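Local atomic coordinates of putative extracellular solute-binding protein (Bordetella bronchiseptica, PDB entry 4P56), a protein that binds mandelate in a buried pocket and, as a periplasmic solute-binding protein of the TRAP family, probably delivers such solutes to a membrane transporter. Residues I169-G174 with P187-A192; G206-A211 with G232-T237; P193-L198 with F217-I222; P148-T153 with A226-G231; K159-F164 with K181-S186. All coordinates share one frame; numbering follows the deposited sequence.

Contact 1 (I169-G174 with P187-A192); sequences IRVGGG and PIAKPA. With RMN ((R)-mandelic acid), chain D.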
# COMPACT_ATOMS: atom_id res chain seq x y z
N ILE A 169 16.68 5.78 -5.22
CA ILE A 169 15.30 6.04 -4.82
C ILE A 169 14.83 5.07 -3.75
O ILE A 169 14.80 3.85 -3.95
CB ILE A 169 14.35 5.87 -6.02
CG1 ILE A 169 14.71 6.84 -7.16
CG2 ILE A 169 12.92 6.14 -5.58
CD1 ILE A 169 14.61 8.33 -6.76
N ARG A 170 14.45 5.62 -2.60
CA ARG A 170 13.86 4.81 -1.55
C ARG A 170 12.52 4.27 -2.05
O ARG A 170 11.60 5.04 -2.35
CB ARG A 170 13.64 5.67 -0.30
CG ARG A 170 13.46 4.92 1.01
CD ARG A 170 12.25 3.97 1.11
NE ARG A 170 11.01 4.47 0.52
CZ ARG A 170 9.80 3.93 0.70
NH1 ARG A 170 9.60 2.90 1.52
NH2 ARG A 170 8.76 4.44 0.06
N VAL A 171 12.40 2.96 -2.12
CA VAL A 171 11.14 2.32 -2.43
C VAL A 171 10.75 1.31 -1.36
O VAL A 171 11.61 0.79 -0.65
CB VAL A 171 11.22 1.60 -3.80
CG1 VAL A 171 11.52 2.61 -4.91
CG2 VAL A 171 12.31 0.54 -3.76
N GLY A 172 9.46 1.01 -1.22
CA GLY A 172 9.05 -0.00 -0.27
C GLY A 172 9.58 -1.38 -0.64
O GLY A 172 10.01 -2.17 0.22
N GLY A 173 9.59 -1.66 -1.93
CA GLY A 173 9.88 -2.97 -2.46
C GLY A 173 8.84 -3.24 -3.54
O GLY A 173 8.21 -2.30 -4.04
N GLY A 174 8.62 -4.51 -3.89
CA GLY A 174 7.53 -4.84 -4.79
C GLY A 174 7.50 -4.01 -6.08
O GLY A 174 8.54 -3.77 -6.72
N PRO A 187 16.93 1.28 -7.03
CA PRO A 187 16.06 1.24 -5.86
C PRO A 187 16.81 0.94 -4.59
O PRO A 187 17.72 0.11 -4.57
CB PRO A 187 15.05 0.12 -6.20
CG PRO A 187 15.59 -0.63 -7.33
CD PRO A 187 16.65 0.23 -8.01
N ILE A 188 16.42 1.65 -3.54
CA ILE A 188 16.80 1.34 -2.18
C ILE A 188 15.55 0.86 -1.45
O ILE A 188 14.71 1.67 -1.00
CB ILE A 188 17.37 2.57 -1.46
CG1 ILE A 188 18.62 3.09 -2.19
CG2 ILE A 188 17.70 2.22 -0.01
CD1 ILE A 188 19.14 4.39 -1.55
N ALA A 189 15.38 -0.47 -1.36
CA ALA A 189 14.19 -1.06 -0.73
C ALA A 189 14.33 -1.08 0.77
O ALA A 189 15.07 -1.91 1.32
CB ALA A 189 13.92 -2.49 -1.29
N LYS A 190 13.62 -0.17 1.44
CA LYS A 190 13.57 -0.10 2.89
C LYS A 190 12.16 0.34 3.31
O LYS A 190 11.46 1.02 2.55
CB LYS A 190 14.60 0.88 3.44
CG LYS A 190 16.06 0.54 3.12
CD LYS A 190 16.51 -0.68 3.90
CE LYS A 190 18.02 -0.87 3.84
NZ LYS A 190 18.36 -2.27 4.21
N PRO A 191 11.73 -0.03 4.52
CA PRO A 191 10.39 0.33 4.97
C PRO A 191 10.22 1.84 5.05
O PRO A 191 11.20 2.55 5.25
CB PRO A 191 10.30 -0.28 6.37
CG PRO A 191 11.32 -1.33 6.39
CD PRO A 191 12.41 -0.93 5.47
N ALA A 192 8.98 2.30 4.93
CA ALA A 192 8.65 3.73 4.89
C ALA A 192 9.30 4.58 5.99
O ALA A 192 9.84 5.64 5.69
CB ALA A 192 7.16 3.90 4.94
C1 RMN D . 4.12 2.74 2.35
C2 RMN D . 3.89 2.42 3.68
C3 RMN D . 3.32 3.35 4.54
C4 RMN D . 3.01 4.62 4.09
C5 RMN D . 3.25 4.95 2.76
C6 RMN D . 3.80 4.01 1.91
C7 RMN D . 4.76 1.74 1.43
C10 RMN D . 6.19 2.15 1.19
O8 RMN D . 4.17 1.70 0.19
O11 RMN D . 6.51 2.94 0.23
O12 RMN D . 7.08 1.76 1.99

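Contact 2 (G206-A211 with G232-T237); sequences GVFFPA and GLYSDT. With RMN ((R)-mandelic acid), chain D.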
# COMPACT_ATOMS: atom_id res chain seq x y z
N GLY A 206 15.91 10.47 -3.67
CA GLY A 206 14.49 10.58 -3.88
C GLY A 206 13.74 9.41 -3.28
O GLY A 206 14.32 8.55 -2.61
N VAL A 207 12.43 9.43 -3.48
CA VAL A 207 11.54 8.47 -2.85
C VAL A 207 10.29 8.31 -3.68
O VAL A 207 9.80 9.28 -4.27
CB VAL A 207 11.18 8.86 -1.39
CG1 VAL A 207 10.54 10.23 -1.30
CG2 VAL A 207 10.23 7.83 -0.78
N PHE A 208 9.81 7.08 -3.75
CA PHE A 208 8.52 6.79 -4.38
C PHE A 208 7.56 6.70 -3.19
O PHE A 208 7.71 5.84 -2.33
CB PHE A 208 8.54 5.45 -5.17
CG PHE A 208 9.16 5.53 -6.55
CD1 PHE A 208 9.73 6.68 -7.02
CD2 PHE A 208 9.17 4.39 -7.39
CE1 PHE A 208 10.29 6.73 -8.29
CE2 PHE A 208 9.71 4.44 -8.64
CZ PHE A 208 10.28 5.62 -9.09
N PHE A 209 6.61 7.64 -3.13
CA PHE A 209 5.59 7.67 -2.09
C PHE A 209 4.29 8.22 -2.69
O PHE A 209 4.34 8.91 -3.72
CB PHE A 209 6.00 8.64 -0.99
CG PHE A 209 6.55 8.01 0.26
CD1 PHE A 209 6.24 6.72 0.63
CD2 PHE A 209 7.33 8.77 1.11
CE1 PHE A 209 6.73 6.18 1.81
CE2 PHE A 209 7.84 8.22 2.30
CZ PHE A 209 7.53 6.93 2.64
N PRO A 210 3.15 7.95 -2.05
CA PRO A 210 1.94 8.69 -2.39
C PRO A 210 2.02 10.09 -1.78
O PRO A 210 2.93 10.37 -1.00
CB PRO A 210 0.83 7.88 -1.73
CG PRO A 210 1.49 7.37 -0.48
CD PRO A 210 2.94 7.09 -0.86
N ALA A 211 1.12 10.98 -2.18
CA ALA A 211 1.21 12.37 -1.76
C ALA A 211 1.29 12.57 -0.24
O ALA A 211 2.05 13.37 0.23
CB ALA A 211 0.04 13.12 -2.31
N GLY A 232 -1.24 7.17 -11.34
CA GLY A 232 -0.14 6.77 -10.49
C GLY A 232 1.02 6.12 -11.22
O GLY A 232 0.86 5.40 -12.20
N LEU A 233 2.22 6.36 -10.71
CA LEU A 233 3.40 5.71 -11.24
C LEU A 233 3.43 4.25 -10.83
O LEU A 233 3.98 3.40 -11.55
CB LEU A 233 4.66 6.43 -10.75
CG LEU A 233 6.00 5.84 -11.20
CD1 LEU A 233 6.11 5.81 -12.73
CD2 LEU A 233 7.17 6.59 -10.61
N TYR A 234 2.83 3.97 -9.68
CA TYR A 234 2.78 2.62 -9.10
C TYR A 234 1.89 2.80 -7.86
O TYR A 234 1.46 3.92 -7.52
CB TYR A 234 4.19 2.14 -8.66
CG TYR A 234 4.55 2.87 -7.41
CD1 TYR A 234 5.00 4.17 -7.48
CD2 TYR A 234 4.33 2.31 -6.15
CE1 TYR A 234 5.22 4.91 -6.34
CE2 TYR A 234 4.57 3.03 -5.01
CZ TYR A 234 5.01 4.34 -5.11
OH TYR A 234 5.25 5.12 -4.00
N SER A 235 1.58 1.71 -7.19
CA SER A 235 0.96 1.82 -5.88
C SER A 235 1.45 0.63 -5.04
O SER A 235 2.33 -0.11 -5.48
CB SER A 235 -0.57 1.86 -6.02
OG SER A 235 -1.16 2.01 -4.75
N ASP A 236 0.88 0.44 -3.86
CA ASP A 236 1.28 -0.63 -2.95
C ASP A 236 0.02 -1.07 -2.23
O ASP A 236 -0.92 -0.27 -2.07
CB ASP A 236 2.32 -0.14 -1.93
CG ASP A 236 2.76 -1.22 -0.95
OD1 ASP A 236 2.78 -2.44 -1.31
OD2 ASP A 236 3.06 -0.86 0.21
N THR A 237 -0.02 -2.35 -1.84
CA THR A 237 -1.18 -2.88 -1.13
C THR A 237 -0.70 -3.30 0.24
O THR A 237 0.43 -3.72 0.39
CB THR A 237 -1.84 -4.07 -1.87
OG1 THR A 237 -0.85 -5.03 -2.27
CG2 THR A 237 -2.57 -3.57 -3.15
C1 RMN D . 4.12 2.74 2.35
C2 RMN D . 3.89 2.42 3.68
C3 RMN D . 3.32 3.35 4.54
C4 RMN D . 3.01 4.62 4.09
C5 RMN D . 3.25 4.95 2.76
C6 RMN D . 3.80 4.01 1.91
C7 RMN D . 4.76 1.74 1.43
C10 RMN D . 6.19 2.15 1.19
O8 RMN D . 4.17 1.70 0.19
O11 RMN D . 6.51 2.94 0.23
O12 RMN D . 7.08 1.76 1.99

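Contact 3 (P193-L198 with F217-I222); sequences PESYEL and FKLDSI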
# COMPACT_ATOMS: atom_id res chain seq x y z
N PRO A 193 9.27 4.13 7.25
CA PRO A 193 9.85 5.01 8.28
C PRO A 193 11.34 5.32 8.09
O PRO A 193 11.84 6.21 8.77
CB PRO A 193 9.67 4.21 9.57
CG PRO A 193 8.53 3.28 9.28
CD PRO A 193 8.71 2.91 7.83
N GLU A 194 12.04 4.59 7.23
CA GLU A 194 13.45 4.89 7.00
C GLU A 194 13.66 6.06 6.03
O GLU A 194 14.80 6.49 5.83
CB GLU A 194 14.22 3.66 6.51
CG GLU A 194 14.31 2.55 7.54
CD GLU A 194 15.35 1.50 7.21
OE1 GLU A 194 16.45 1.86 6.72
OE2 GLU A 194 15.08 0.31 7.45
N SER A 195 12.58 6.57 5.44
CA SER A 195 12.71 7.52 4.34
C SER A 195 13.34 8.86 4.80
O SER A 195 14.17 9.44 4.11
CB SER A 195 11.33 7.72 3.65
OG SER A 195 10.38 8.34 4.52
N TYR A 196 12.98 9.32 5.98
CA TYR A 196 13.50 10.59 6.46
C TYR A 196 15.02 10.51 6.67
O TYR A 196 15.78 11.37 6.21
CB TYR A 196 12.80 11.04 7.76
CG TYR A 196 13.36 12.36 8.22
CD1 TYR A 196 12.82 13.55 7.75
CD2 TYR A 196 14.48 12.42 9.05
CE1 TYR A 196 13.36 14.78 8.14
CE2 TYR A 196 15.02 13.63 9.42
CZ TYR A 196 14.46 14.81 8.96
OH TYR A 196 15.00 16.01 9.34
N GLU A 197 15.47 9.46 7.35
CA GLU A 197 16.91 9.32 7.56
C GLU A 197 17.69 9.24 6.23
O GLU A 197 18.74 9.87 6.05
CB GLU A 197 17.20 8.08 8.42
CG GLU A 197 18.66 7.77 8.57
CD GLU A 197 19.37 8.74 9.49
OE1 GLU A 197 18.71 9.70 9.94
OE2 GLU A 197 20.57 8.55 9.76
N LEU A 198 17.19 8.44 5.30
CA LEU A 198 17.91 8.21 4.06
C LEU A 198 17.95 9.47 3.20
O LEU A 198 18.91 9.70 2.46
CB LEU A 198 17.25 7.09 3.26
CG LEU A 198 17.46 5.67 3.80
CD1 LEU A 198 16.47 4.74 3.13
CD2 LEU A 198 18.89 5.20 3.59
N PHE A 217 5.70 11.89 6.75
CA PHE A 217 7.07 11.48 7.05
C PHE A 217 8.03 12.69 7.15
O PHE A 217 9.25 12.54 7.30
CB PHE A 217 7.53 10.45 6.02
CG PHE A 217 6.88 9.10 6.21
CD1 PHE A 217 7.44 8.16 7.07
CD2 PHE A 217 5.72 8.78 5.55
CE1 PHE A 217 6.84 6.91 7.24
CE2 PHE A 217 5.10 7.53 5.73
CZ PHE A 217 5.67 6.61 6.58
N LYS A 218 7.45 13.89 7.09
CA LYS A 218 8.17 15.14 7.32
C LYS A 218 9.27 15.36 6.31
O LYS A 218 10.38 15.79 6.66
CB LYS A 218 8.75 15.19 8.74
CG LYS A 218 7.69 15.15 9.83
CD LYS A 218 8.34 14.93 11.20
CE LYS A 218 7.49 14.06 12.12
NZ LYS A 218 6.39 14.82 12.79
N LEU A 219 8.97 15.10 5.04
CA LEU A 219 9.96 15.21 3.98
C LEU A 219 9.87 16.52 3.21
O LEU A 219 10.67 16.77 2.31
CB LEU A 219 9.77 14.06 2.99
CG LEU A 219 9.75 12.65 3.57
CD1 LEU A 219 9.56 11.61 2.48
CD2 LEU A 219 11.03 12.38 4.31
N ASP A 220 8.92 17.39 3.55
CA ASP A 220 8.64 18.52 2.67
C ASP A 220 9.60 19.71 2.85
O ASP A 220 9.46 20.72 2.17
CB ASP A 220 7.18 18.98 2.80
CG ASP A 220 6.74 19.18 4.23
OD1 ASP A 220 7.10 18.36 5.12
OD2 ASP A 220 6.01 20.16 4.46
N SER A 221 10.57 19.57 3.74
CA SER A 221 11.64 20.57 3.84
C SER A 221 12.92 20.08 3.18
O SER A 221 13.92 20.79 3.16
CB SER A 221 11.89 20.96 5.29
OG SER A 221 10.83 21.77 5.77
N ILE A 222 12.88 18.86 2.64
CA ILE A 222 13.99 18.26 1.91
C ILE A 222 13.67 18.10 0.42
O ILE A 222 14.45 18.46 -0.46
CB ILE A 222 14.28 16.86 2.45
CG1 ILE A 222 14.76 16.91 3.91
CG2 ILE A 222 15.30 16.17 1.57
CD1 ILE A 222 14.74 15.53 4.59

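Contact 4 (P148-T153 with A226-G231); sequences PGIAFT and ATEFPG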
# COMPACT_ATOMS: atom_id res chain seq x y z
N PRO A 148 -2.20 7.10 -5.75
CA PRO A 148 -1.26 7.16 -6.85
C PRO A 148 0.14 7.47 -6.34
O PRO A 148 0.32 8.43 -5.59
CB PRO A 148 -1.75 8.35 -7.68
CG PRO A 148 -3.14 8.58 -7.28
CD PRO A 148 -3.36 7.99 -5.94
N GLY A 149 1.11 6.67 -6.77
CA GLY A 149 2.50 6.88 -6.39
C GLY A 149 3.09 8.04 -7.18
O GLY A 149 2.77 8.27 -8.36
N ILE A 150 3.95 8.78 -6.51
CA ILE A 150 4.57 9.96 -7.09
C ILE A 150 6.09 9.82 -7.03
O ILE A 150 6.62 9.22 -6.10
CB ILE A 150 4.18 11.19 -6.27
CG1 ILE A 150 2.68 11.43 -6.43
CG2 ILE A 150 5.02 12.39 -6.73
CD1 ILE A 150 2.10 12.54 -5.54
N ALA A 151 6.79 10.37 -8.02
CA ALA A 151 8.23 10.37 -7.97
C ALA A 151 8.74 11.66 -7.33
O ALA A 151 8.75 12.72 -7.97
CB ALA A 151 8.82 10.19 -9.39
N PHE A 152 9.19 11.55 -6.08
CA PHE A 152 9.74 12.71 -5.36
C PHE A 152 11.27 12.68 -5.36
O PHE A 152 11.90 11.63 -5.12
CB PHE A 152 9.31 12.69 -3.90
CG PHE A 152 7.85 12.89 -3.67
CD1 PHE A 152 7.28 14.14 -3.84
CD2 PHE A 152 7.06 11.84 -3.22
CE1 PHE A 152 5.93 14.35 -3.59
CE2 PHE A 152 5.69 12.05 -2.97
CZ PHE A 152 5.13 13.30 -3.14
N THR A 153 11.88 13.84 -5.60
CA THR A 153 13.34 13.93 -5.51
C THR A 153 13.78 15.19 -4.79
O THR A 153 13.08 16.21 -4.75
CB THR A 153 13.98 13.96 -6.87
OG1 THR A 153 13.36 15.00 -7.63
CG2 THR A 153 13.81 12.64 -7.57
N ALA A 226 8.70 17.02 -7.59
CA ALA A 226 7.74 15.92 -7.65
C ALA A 226 7.19 15.80 -9.06
O ALA A 226 6.82 16.82 -9.67
CB ALA A 226 6.57 16.16 -6.67
N THR A 227 7.08 14.57 -9.55
CA THR A 227 6.44 14.30 -10.84
C THR A 227 5.30 13.35 -10.65
O THR A 227 5.47 12.26 -10.11
CB THR A 227 7.43 13.73 -11.87
OG1 THR A 227 8.47 14.71 -12.07
CG2 THR A 227 6.72 13.44 -13.21
N GLU A 228 4.12 13.79 -11.04
CA GLU A 228 2.91 13.00 -10.89
C GLU A 228 2.58 12.39 -12.22
O GLU A 228 2.92 12.93 -13.27
CB GLU A 228 1.75 13.87 -10.44
CG GLU A 228 1.94 14.51 -9.07
CD GLU A 228 0.70 15.26 -8.68
OE1 GLU A 228 0.63 16.46 -8.99
OE2 GLU A 228 -0.24 14.64 -8.13
N PHE A 229 1.88 11.26 -12.17
CA PHE A 229 1.54 10.49 -13.34
C PHE A 229 0.06 10.14 -13.27
O PHE A 229 -0.43 9.76 -12.20
CB PHE A 229 2.32 9.18 -13.31
CG PHE A 229 3.79 9.33 -13.56
CD1 PHE A 229 4.66 9.68 -12.54
CD2 PHE A 229 4.31 9.09 -14.82
CE1 PHE A 229 6.00 9.80 -12.77
CE2 PHE A 229 5.65 9.22 -15.06
CZ PHE A 229 6.50 9.57 -14.02
N PRO A 230 -0.64 10.22 -14.40
CA PRO A 230 -2.05 9.84 -14.39
C PRO A 230 -2.24 8.40 -13.97
O PRO A 230 -1.64 7.49 -14.55
CB PRO A 230 -2.48 10.06 -15.85
CG PRO A 230 -1.56 11.15 -16.33
CD PRO A 230 -0.24 10.81 -15.68
N GLY A 231 -3.09 8.21 -12.97
CA GLY A 231 -3.39 6.89 -12.44
C GLY A 231 -2.25 6.33 -11.61
O GLY A 231 -2.28 5.15 -11.23
O HOH W 1 1.28 10.26 -9.48

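Contact 5 (K159-F164 with K181-S186); sequences KQIGDF and KAVGAS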
# COMPACT_ATOMS: atom_id res chain seq x y z
N LYS A 159 11.61 15.03 -15.64
CA LYS A 159 10.76 15.47 -16.73
C LYS A 159 10.89 14.60 -17.99
O LYS A 159 9.99 14.60 -18.81
CB LYS A 159 11.07 16.94 -17.07
CG LYS A 159 10.66 17.91 -15.95
CD LYS A 159 11.15 19.34 -16.20
CE LYS A 159 12.58 19.53 -15.71
NZ LYS A 159 13.12 20.90 -15.95
N GLN A 160 12.00 13.87 -18.13
CA GLN A 160 12.17 12.93 -19.24
C GLN A 160 12.74 11.62 -18.71
O GLN A 160 13.33 11.60 -17.63
CB GLN A 160 13.08 13.51 -20.30
CG GLN A 160 14.54 13.52 -19.86
CD GLN A 160 15.42 14.34 -20.78
OE1 GLN A 160 15.79 13.89 -21.87
NE2 GLN A 160 15.77 15.55 -20.34
N ILE A 161 12.57 10.54 -19.46
CA ILE A 161 12.86 9.19 -18.93
C ILE A 161 14.31 9.11 -18.44
O ILE A 161 14.61 8.49 -17.42
CB ILE A 161 12.54 8.08 -19.98
CG1 ILE A 161 12.73 6.66 -19.40
CG2 ILE A 161 13.40 8.24 -21.21
CD1 ILE A 161 11.66 6.23 -18.46
N GLY A 162 15.21 9.78 -19.15
CA GLY A 162 16.62 9.75 -18.82
C GLY A 162 16.94 10.34 -17.45
O GLY A 162 17.97 10.01 -16.88
N ASP A 163 16.05 11.18 -16.92
CA ASP A 163 16.28 11.81 -15.62
C ASP A 163 16.28 10.81 -14.46
O ASP A 163 16.85 11.09 -13.40
CB ASP A 163 15.23 12.91 -15.34
CG ASP A 163 15.37 14.12 -16.26
OD1 ASP A 163 16.49 14.38 -16.78
OD2 ASP A 163 14.37 14.84 -16.45
N PHE A 164 15.67 9.64 -14.64
CA PHE A 164 15.70 8.61 -13.60
C PHE A 164 17.05 7.93 -13.49
O PHE A 164 17.35 7.27 -12.47
CB PHE A 164 14.70 7.50 -13.88
CG PHE A 164 13.26 7.84 -13.57
CD1 PHE A 164 12.83 7.99 -12.27
CD2 PHE A 164 12.32 7.91 -14.59
CE1 PHE A 164 11.47 8.26 -11.99
CE2 PHE A 164 10.99 8.18 -14.32
CZ PHE A 164 10.57 8.35 -13.02
N LYS A 181 13.64 0.11 -10.98
CA LYS A 181 14.65 -0.62 -11.74
C LYS A 181 14.36 -0.44 -13.23
O LYS A 181 15.24 -0.14 -14.02
CB LYS A 181 14.65 -2.11 -11.36
CG LYS A 181 15.79 -2.92 -11.98
CD LYS A 181 15.72 -4.40 -11.61
CE LYS A 181 16.99 -5.16 -12.02
NZ LYS A 181 16.69 -6.28 -12.95
N ALA A 182 13.10 -0.60 -13.63
CA ALA A 182 12.78 -0.59 -15.05
C ALA A 182 13.10 0.77 -15.71
O ALA A 182 13.52 0.83 -16.87
CB ALA A 182 11.34 -0.96 -15.29
N VAL A 183 12.86 1.85 -14.98
CA VAL A 183 13.11 3.18 -15.52
C VAL A 183 14.58 3.59 -15.36
O VAL A 183 14.96 4.69 -15.76
CB VAL A 183 12.17 4.26 -14.93
CG1 VAL A 183 10.73 3.98 -15.27
CG2 VAL A 183 12.36 4.39 -13.42
N GLY A 184 15.40 2.72 -14.79
CA GLY A 184 16.84 2.94 -14.76
C GLY A 184 17.33 3.58 -13.48
O GLY A 184 18.52 3.95 -13.38
N ALA A 185 16.46 3.72 -12.48
CA ALA A 185 16.90 4.24 -11.18
C ALA A 185 17.50 3.10 -10.34
O ALA A 185 17.46 1.93 -10.75
CB ALA A 185 15.73 4.91 -10.42
N SER A 186 18.07 3.42 -9.18
CA SER A 186 18.66 2.39 -8.30
C SER A 186 17.80 2.29 -7.07
O SER A 186 17.88 3.14 -6.18
CB SER A 186 20.09 2.73 -7.90
OG SER A 186 20.84 3.09 -9.04
O HOH W 2 16.38 6.42 -17.38

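Contact 1 (I169-G174 with P187-A192)
Arg170 and Lys190 meet where the beta-alpha-beta unit of strand 168-171, helix 174-182 and strand 186-189 runs out into the mandelate pocket, a clear case of parallel strands presenting a ligand-binding side chain. The strand ends are joined by backbone bonds from Ile188 N to Ile169 O (2.8 Å), Val171 N to Ile188 O (2.9 Å) and Lys190 N to Val171 O (3.1 Å). On the face turned to helix 174-182, Val171 CG2 lies beside Pro187 CB at 3.7 Å, both groups pointing the same way. On the other face, Arg170 sends its chain past the edge strand. With CG anti to the backbone N (chi1 -161°) and further bends at chi2 and chi3, CD passes Lys190 O and the guanidinium is delivered to the acid. There NH1 is shared: it donates to Lys190 O at 2.8 Å, close to the guanidinium plane, and to mandelate O12 at 2.8 Å. NH2 reaches the other carboxylate oxygen, O11, at 2.7 Å, completing a two-pronged pair. Gly172 brings its CA to 3.5 Å from O12; a side chain there would run into the bound acid. Phe209 adds a cation-pi contact to the same arginine. The bond to Lys190 O helps fix the rotation of the guanidinium, and its charge with two N-H groups facing O11 and O12 would favour a carboxylate over a neutral group, as the arginine probably does in other TRAP solute-binding proteins.

Contact 2 (G206-A211 with G232-T237)
Tyr234, Phe208 and Leu233 bury the most surface here, and together they show how a loop can be pressed against the back of a ligand-facing strand. Phe208 and Tyr234 rings are tilted by only 21°, yet their centroids lie 5.5 Å apart and they hardly overlap; the real touch is Tyr234 CE1 against Phe208 CB at 3.6 Å. Tyr234 takes chi1 74°, setting CG between its own backbone N and carbonyl carbon and driving the phenol toward the strand. Its hydroxyl thus arrives near the peptide joining Phe208 to Phe209. Tyr234 OH comes within 3.0 Å of Phe209 N, but the angle is too poor for a hydrogen bond. Leu233 attends to the far end of the Phe208 ring: its CD2 sits over one face, 3.9 Å from the centroid, in a CH-pi contact, and is nearest to CZ at 3.6 Å. Helix 174-182 packs on all three side chains. Phe209, next in the strand, leaves on the other side, away from the loop, and brings CE1 to 3.6 Å from mandelate O11. Further along the loop, Asp236 OD2 accepts a hydrogen bond of 2.8 Å from the mandelate hydroxyl O8, and is also hydrogen-bonded to Ser91 OG. Apolar packing thus lies on one side of the strand and polar recognition on the other, and a carboxylate that accepts the O8-H hydrogen bond is consistent with selection of an alpha-hydroxy acid.

Contact 3 (P193-L198 with F217-I222)
Ser195 and Phe217 face each other on the inner side of this contact, between the start of helix 195-200 and the turn that follows helix 211-216. Ser195 OG lies 3.9 Å from Phe217 CB and equally far from Leu219 CD1, while its hydrogen bond is made elsewhere, to Ala192 O. Leu219 pushes its other methyl, CD2, to 3.7 Å from Tyr196 CA, against the helix backbone itself. The Phe217 ring continues toward Pro193, with CE1 3.7 Å from Pro193 N, and then to the mandelate pocket, where it touches the ligand and the ring of Phe209. Outward, the contact turns to solvent. Tyr196 has chi1 -179°, which swings its ring across to the loop; there its edge receives Lys218 O, 3.5 Å from CE1 and in the ring plane. Ile222 CD1 meets the same CE1 at 3.9 Å, the two side chains crossing at about a right angle. Lys218 is the positive-phi residue of a Schellman motif closing helix 211-216, and its chain leads away to solvent. No hydrogen bond spans the two segments: shape and apolar surface hold them, buried beside the pocket wall, and at the rim under an exposed tyrosine.

Contact 4 (P148-T153 with A226-G231)
With chi1 at -67°, Phe152 CG stands beside its own backbone N and the ring slants to Ala226, whose CB is 3.5 Å from CD1. Ile150 adopts nearly the same first torsion, -66°, which puts CG2 anti to the backbone N, over the centre of the Phe152 ring and 3.4 Å from Thr227 O; chi2 then carries CG1 extended to CD1. That methyl runs alongside the aliphatic part of Glu228, 4.0 Å from CG, both side chains pointing the same way. The backbones beneath illustrate antiparallel pairing between strands 149-153 and 225-228. Ala151 and Thr227 form the hydrogen-bonded pair, Ala151 N to Thr227 O at 3.1 Å and Thr227 N to Ala151 O at 3.0 Å; Phe152 and Ala226 form the non-hydrogen-bonded pair next to it. Toward Gly149 the strands part, and a water takes over, donating to Gly149 O at 2.7 Å and accepting from Phe229 N at 2.9 Å. The Phe229 ring turns its edge to Ala151 CB on the face that carries Ala151 and Thr227. Polar ends are met beyond the contact: Glu228 OE2 makes a salt bridge with Arg282, and Thr227 OG1 bonds to Val158 O. Direct bonds in the middle and a bridging water where the strands diverge keep these backbone groups paired in a setting lined largely by apolar side chains such as Ala151, Phe152 and Phe229.

Contact 5 (K159-F164 with K181-S186)
Phe164 and Val183 meet at a Schellman motif, the turn that ends helix 174-182 within its beta-alpha-beta unit and sends the chain into strand 186-189. Gly184 makes that turn at a positive phi of 96°, and at these backbone angles a side chain would press on the preceding carbonyl oxygen. Apolar contacts come first. Val183 CG2, placed between the backbone N and the carbonyl carbon of its own residue, sits over one face of the Phe164 ring, 3.7 Å from the centroid and displaced toward CG, in a CH-pi contact. Phe164 CB packs to 3.4 Å from Val183 O, marking how closely the ring's base is fitted to the helix end. The other methyl, CG1, faces Ile161 CD1 at 4.0 Å; Ile161 chi1 of -176° turns its longer branch toward the valine, and Val303 of helix 297-307 packs on both residues. A weaker polar contact involves the backbone: Phe164 O approaches Ala185 CA at 3.3 Å in a bent CA-H...O contact. No direct hydrogen bond crosses the contact; instead one water lies between the two segments, within hydrogen-bonding distance of Ile161 O and Val183 O, though it has more acceptors around it than protons to give. Hydrogen bonds inside segment 159-164 shape the loop that offers the phenylalanine. Asp163 curls back on the residues before it and grips two successive amides with one oxygen: Lys159 N meets the anti lone pair of OD2 at 2.9 Å, while Gln160 N approaches OD2 from above the carboxylate plane at 3.1 Å.

In the fold
One mixed sheet unites much of the set: contacts 1 and 4 each pair two of its strands, parallel at its edge and antiparallel further in, while strand 206-210 of contact 2 lies between them and bonds to both. Contacts 2 and 4 are buried and centred about 7 Å apart; contacts 1 and 3 are partly exposed, and contact 5, though its touching residues are largely shielded, lies farthest from the chain's centre. Mandelate draws contacts 1, 2 and 3 together, by charge, by hydroxyl and by aromatic wall respectively. Backbone hydrogen bonds dominate within the sheet, whereas contacts 2, 3 and 5, where loops or helix ends meet a strand, a helix or each other, depend on side-chain packing.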